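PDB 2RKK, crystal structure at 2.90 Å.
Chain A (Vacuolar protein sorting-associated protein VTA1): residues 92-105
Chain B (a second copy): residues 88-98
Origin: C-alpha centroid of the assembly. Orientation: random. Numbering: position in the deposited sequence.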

# COMPACT_ATOMS: atom_id res chain seq x y z
N ILE A 92 10.45 1.59 -5.85
CA ILE A 92 9.52 2.47 -6.55
C ILE A 92 8.14 2.51 -5.86
O ILE A 92 7.55 3.58 -5.73
N TYR A 93 7.64 1.36 -5.40
CA TYR A 93 6.34 1.36 -4.72
C TYR A 93 6.48 2.17 -3.43
O TYR A 93 5.64 3.00 -3.10
N MET A 94 7.57 1.93 -2.71
CA MET A 94 7.80 2.63 -1.47
C MET A 94 7.89 4.13 -1.71
O MET A 94 7.35 4.93 -0.94
N LEU A 95 8.58 4.52 -2.77
CA LEU A 95 8.76 5.94 -3.09
C LEU A 95 7.46 6.64 -3.44
O LEU A 95 7.21 7.76 -3.00
N ASN A 96 6.63 5.98 -4.25
CA ASN A 96 5.34 6.54 -4.66
C ASN A 96 4.42 6.74 -3.47
O ASN A 96 3.71 7.74 -3.39
N PHE A 97 4.42 5.78 -2.55
CA PHE A 97 3.58 5.91 -1.37
C PHE A 97 4.08 7.05 -0.49
O PHE A 97 3.30 7.95 -0.13
N THR A 98 5.36 7.01 -0.11
CA THR A 98 5.96 8.05 0.75
C THR A 98 5.80 9.45 0.17
O THR A 98 5.57 10.42 0.90
N MET A 99 5.94 9.54 -1.14
CA MET A 99 5.84 10.82 -1.82
C MET A 99 4.41 11.36 -1.74
O MET A 99 4.21 12.52 -1.43
N SER A 100 3.41 10.51 -1.97
CA SER A 100 2.04 11.01 -1.91
C SER A 100 1.73 11.54 -0.51
O SER A 100 1.02 12.54 -0.34
N LEU A 101 2.29 10.88 0.50
CA LEU A 101 2.09 11.32 1.87
C LEU A 101 2.84 12.66 2.10
O LEU A 101 2.26 13.63 2.60
N TYR A 102 4.11 12.68 1.72
CA TYR A 102 4.94 13.87 1.86
C TYR A 102 4.25 15.10 1.22
O TYR A 102 4.01 16.11 1.88
N ASN A 103 3.94 14.99 -0.07
CA ASN A 103 3.29 16.08 -0.79
C ASN A 103 1.99 16.54 -0.19
O ASN A 103 1.66 17.73 -0.27
N GLU A 104 1.23 15.61 0.38
CA GLU A 104 -0.03 15.97 1.00
C GLU A 104 0.27 16.80 2.25
O GLU A 104 -0.42 17.79 2.53
N LYS A 105 1.32 16.42 2.98
CA LYS A 105 1.71 17.12 4.21
C LYS A 105 2.35 18.49 4.01
O LYS A 105 2.38 19.30 4.93
N GLU B 88 -10.26 10.90 -2.20
CA GLU B 88 -9.26 11.35 -3.15
C GLU B 88 -7.93 10.62 -2.92
O GLU B 88 -7.35 10.04 -3.83
N LYS B 89 -7.45 10.68 -1.68
CA LYS B 89 -6.21 10.02 -1.32
C LYS B 89 -6.37 8.53 -1.56
O LYS B 89 -5.56 7.91 -2.26
N ALA B 90 -7.42 7.95 -0.97
CA ALA B 90 -7.70 6.53 -1.13
C ALA B 90 -7.60 6.14 -2.61
O ALA B 90 -7.00 5.13 -2.94
N LYS B 91 -8.15 6.97 -3.48
CA LYS B 91 -8.09 6.69 -4.90
C LYS B 91 -6.66 6.73 -5.41
O LYS B 91 -6.27 5.95 -6.29
N ILE B 92 -5.87 7.64 -4.86
CA ILE B 92 -4.47 7.78 -5.25
C ILE B 92 -3.68 6.51 -4.94
O ILE B 92 -3.12 5.89 -5.83
N TYR B 93 -3.65 6.13 -3.67
CA TYR B 93 -2.93 4.95 -3.25
C TYR B 93 -3.49 3.71 -3.91
O TYR B 93 -2.80 2.70 -4.04
N MET B 94 -4.75 3.77 -4.33
CA MET B 94 -5.41 2.64 -4.99
C MET B 94 -4.91 2.52 -6.42
O MET B 94 -4.56 1.44 -6.88
N LEU B 95 -4.87 3.64 -7.14
CA LEU B 95 -4.40 3.61 -8.52
C LEU B 95 -2.92 3.29 -8.61
O LEU B 95 -2.53 2.48 -9.44
N ASN B 96 -2.11 3.92 -7.77
CA ASN B 96 -0.67 3.67 -7.77
C ASN B 96 -0.44 2.16 -7.73
O ASN B 96 0.22 1.61 -8.60
N PHE B 97 -1.01 1.51 -6.72
CA PHE B 97 -0.88 0.08 -6.54
C PHE B 97 -1.34 -0.72 -7.76
O PHE B 97 -0.60 -1.54 -8.28
N THR B 98 -2.58 -0.47 -8.20
CA THR B 98 -3.16 -1.17 -9.34
C THR B 98 -2.39 -0.88 -10.62
O THR B 98 -2.07 -1.79 -11.37

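Antiparallel helices from two copies of VTA1, residues 92-105 of chain A and 88-98 of chain B, meet with their axes 10.5 Å apart at closest approach and their N-to-C directions at 166°. The register pairs Tyr A93 with Phe B97, Asn A96 with Asn B96, and Phe A97 with Tyr B93. With the helices antiparallel and Asn A96 across from Asn B96, the same short segment faces itself, but its side chains do not all adopt matching conformations.

Four aromatic side chains, Tyr A93, Phe A97, Tyr B93 and Phe B97, meet between the helices. Tyr A93 (chi1 172°, t) and Tyr B93 (chi1 165°, t) both leave their helices sideways, and the length of the side chain carries each ring end nearer the other helix. The two hydroxyls meet there: Tyr B93 OH donates a hydrogen bond to Tyr A93 OH at 3.1 Å, although the position of Tyr B93 OH is less certain because it lies too close to an atom elsewhere in the model. Tyr A93 OH also comes within 2.9 Å of Tyr B93 CE1, near the plane of the Tyr B93 ring and at its edge, a tight approach for an oxygen and an aromatic carbon. The phenylalanines are also t, with chi1 169° for Phe A97 and -171° for Phe B97, and chi2 near 90° in both. Phe B97 CD1 lies 3.7 Å from Tyr A93 CE1, in an oblique pair whose ring centroids are 5.9 Å apart and whose planes make 76°. In the other Tyr-Phe pair, Phe A97 CD1 touches Tyr B93 CD1 at 3.8 Å, with the tyrosine atom at the edge of the phenylalanine ring.

The two asparagines both point toward the opposing helix, yet they differ in rotamer. Asn A96 is m (chi1 -84°), which folds its amide back along its own helix so that ND2 donates to Ile A92 O at 2.9 Å. Its CB is thereby left as the atom nearest chain B, 3.0 Å from Asn B96 OD1, a close contact but not a polar pairing. Asn B96 is t (chi1 173°) and reaches across instead; its OD1 sits 4.3 Å from Tyr A93 CD1, and the residue has more area covered by the opposing stretch than Asn A96.

One turn on, Ser A100 also points toward chain B, but its m rotamer brings OG back to Asn A96 O, to which it donates at 3.0 Å. With its hydrogen bond satisfied within the helix, OG meets CG2 of Ile B92 (m, t) at 3.8 Å, a simple van der Waals contact.

A salt bridge lies at the far end: Glu A104 OE1 and Lys B89 NZ are 3.1 Å apart. Lys B89 starts m and is then t through chi2, chi3 and chi4, an extended chain that spans the gap, while Glu A104 is t at chi1 and off-well at chi2 (-109°). Its OE2 takes a weak 3.5 Å bond from Lys A105 NZ, so the carboxylate is shared between two lysines.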

# COMPACT_ATOMS: atom_id res chain seq x y z
CB ILE A 92 9.37 2.04 -8.03
CG1 ILE A 92 10.71 2.23 -8.76
CG2 ILE A 92 8.28 2.85 -8.71
CD1 ILE A 92 10.67 1.94 -10.26
CB TYR A 93 5.87 -0.06 -4.38
CG TYR A 93 4.63 -0.09 -3.51
CD1 TYR A 93 3.39 0.34 -4.00
CD2 TYR A 93 4.70 -0.53 -2.19
CE1 TYR A 93 2.24 0.34 -3.18
CE2 TYR A 93 3.58 -0.55 -1.37
CZ TYR A 93 2.35 -0.11 -1.86
OH TYR A 93 1.25 -0.13 -1.00
CB MET A 94 9.10 2.15 -0.83
CG MET A 94 9.23 2.56 0.63
SD MET A 94 8.65 1.29 1.75
CE MET A 94 7.09 0.74 0.95
CB LEU A 95 9.76 6.08 -4.23
CG LEU A 95 10.53 7.39 -4.29
CD1 LEU A 95 10.84 7.89 -2.88
CD2 LEU A 95 11.82 7.16 -5.07
CB ASN A 96 4.68 5.63 -5.69
CG ASN A 96 5.18 5.89 -7.11
OD1 ASN A 96 4.89 6.93 -7.70
ND2 ASN A 96 5.93 4.94 -7.66
CB PHE A 97 3.59 4.62 -0.56
CG PHE A 97 2.96 4.78 0.80
CD1 PHE A 97 1.60 4.52 0.99
CD2 PHE A 97 3.72 5.24 1.87
CE1 PHE A 97 1.00 4.73 2.23
CE2 PHE A 97 3.13 5.46 3.11
CZ PHE A 97 1.77 5.20 3.29
CB THR A 98 7.47 7.82 0.98
OG1 THR A 98 7.68 6.57 1.64
CG2 THR A 98 8.06 8.96 1.85
CB MET A 99 6.32 10.65 -3.26
CG MET A 99 6.89 11.90 -3.90
SD MET A 99 8.23 12.71 -2.94
CE MET A 99 9.54 11.51 -3.13
CB SER A 100 1.07 9.90 -2.31
OG SER A 100 1.27 9.54 -3.68
CB LEU A 101 2.62 10.25 2.83
CG LEU A 101 2.97 10.69 4.24
CD1 LEU A 101 1.78 11.37 4.88
CD2 LEU A 101 3.41 9.49 5.02
CB TYR A 102 6.32 13.64 1.21
CG TYR A 102 7.24 14.85 1.25
CD1 TYR A 102 7.76 15.31 2.46
CD2 TYR A 102 7.55 15.55 0.08
CE1 TYR A 102 8.57 16.44 2.51
CE2 TYR A 102 8.35 16.68 0.12
CZ TYR A 102 8.86 17.13 1.34
OH TYR A 102 9.63 18.27 1.39
CB ASN A 103 3.04 15.69 -2.24
CG ASN A 103 4.32 15.71 -3.06
OD1 ASN A 103 5.18 16.57 -2.86
ND2 ASN A 103 4.44 14.77 -3.98
CB GLU A 104 -0.83 14.71 1.35
CG GLU A 104 -2.19 14.98 1.99
CD GLU A 104 -2.22 14.61 3.48
OE1 GLU A 104 -2.17 13.39 3.79
OE2 GLU A 104 -2.28 15.53 4.33
CB LYS A 105 2.64 16.24 5.03
CG LYS A 105 2.01 14.94 5.44
CD LYS A 105 0.82 15.22 6.33
CE LYS A 105 0.04 13.95 6.61
NZ LYS A 105 -1.19 14.26 7.38
CB GLU B 88 -9.07 12.86 -3.01
CG GLU B 88 -8.33 13.49 -4.16
CD GLU B 88 -8.90 13.05 -5.49
OE1 GLU B 88 -8.80 11.84 -5.79
OE2 GLU B 88 -9.47 13.91 -6.22
CB LYS B 89 -5.88 10.28 0.14
CG LYS B 89 -5.49 11.71 0.41
CD LYS B 89 -5.28 11.94 1.88
CE LYS B 89 -5.25 13.43 2.20
NZ LYS B 89 -5.24 13.66 3.67
CB ALA B 90 -9.08 6.22 -0.61
CB LYS B 91 -8.94 7.69 -5.67
CG LYS B 91 -9.08 7.40 -7.15
CD LYS B 91 -9.90 8.47 -7.84
CE LYS B 91 -9.05 9.68 -8.19
NZ LYS B 91 -9.89 10.83 -8.65
CB ILE B 92 -3.85 8.98 -4.52
CG1 ILE B 92 -4.53 10.25 -5.02
CG2 ILE B 92 -2.34 9.01 -4.72
CD1 ILE B 92 -4.03 11.52 -4.39
CB TYR B 93 -3.01 4.81 -1.74
CG TYR B 93 -2.60 3.44 -1.24
CD1 TYR B 93 -1.25 3.08 -1.12
CD2 TYR B 93 -3.57 2.51 -0.88
CE1 TYR B 93 -0.89 1.80 -0.63
CE2 TYR B 93 -3.23 1.24 -0.40
CZ TYR B 93 -1.90 0.89 -0.27
OH TYR B 93 -1.61 -0.34 0.24
CB MET B 94 -6.93 2.87 -5.00
CG MET B 94 -7.76 1.64 -5.27
SD MET B 94 -7.75 0.51 -3.88
CE MET B 94 -8.34 -1.01 -4.67
CB LEU B 95 -4.70 4.93 -9.20
CG LEU B 95 -4.94 4.77 -10.70
CD1 LEU B 95 -5.95 3.67 -10.97
CD2 LEU B 95 -5.42 6.07 -11.26
CB ASN B 96 -0.03 4.33 -6.53
CG ASN B 96 1.47 3.98 -6.36
OD1 ASN B 96 2.04 4.18 -5.28
ND2 ASN B 96 2.10 3.47 -7.42
CB PHE B 97 -1.69 -0.35 -5.33
CG PHE B 97 -1.46 -1.77 -4.92
CD1 PHE B 97 -0.44 -2.09 -4.03
CD2 PHE B 97 -2.27 -2.79 -5.39
CE1 PHE B 97 -0.24 -3.40 -3.60
CE2 PHE B 97 -2.08 -4.11 -4.97
CZ PHE B 97 -1.06 -4.41 -4.08
CB THR B 98 -4.66 -0.78 -9.55
OG1 THR B 98 -5.45 -1.26 -8.46
CG2 THR B 98 -5.21 -1.36 -10.84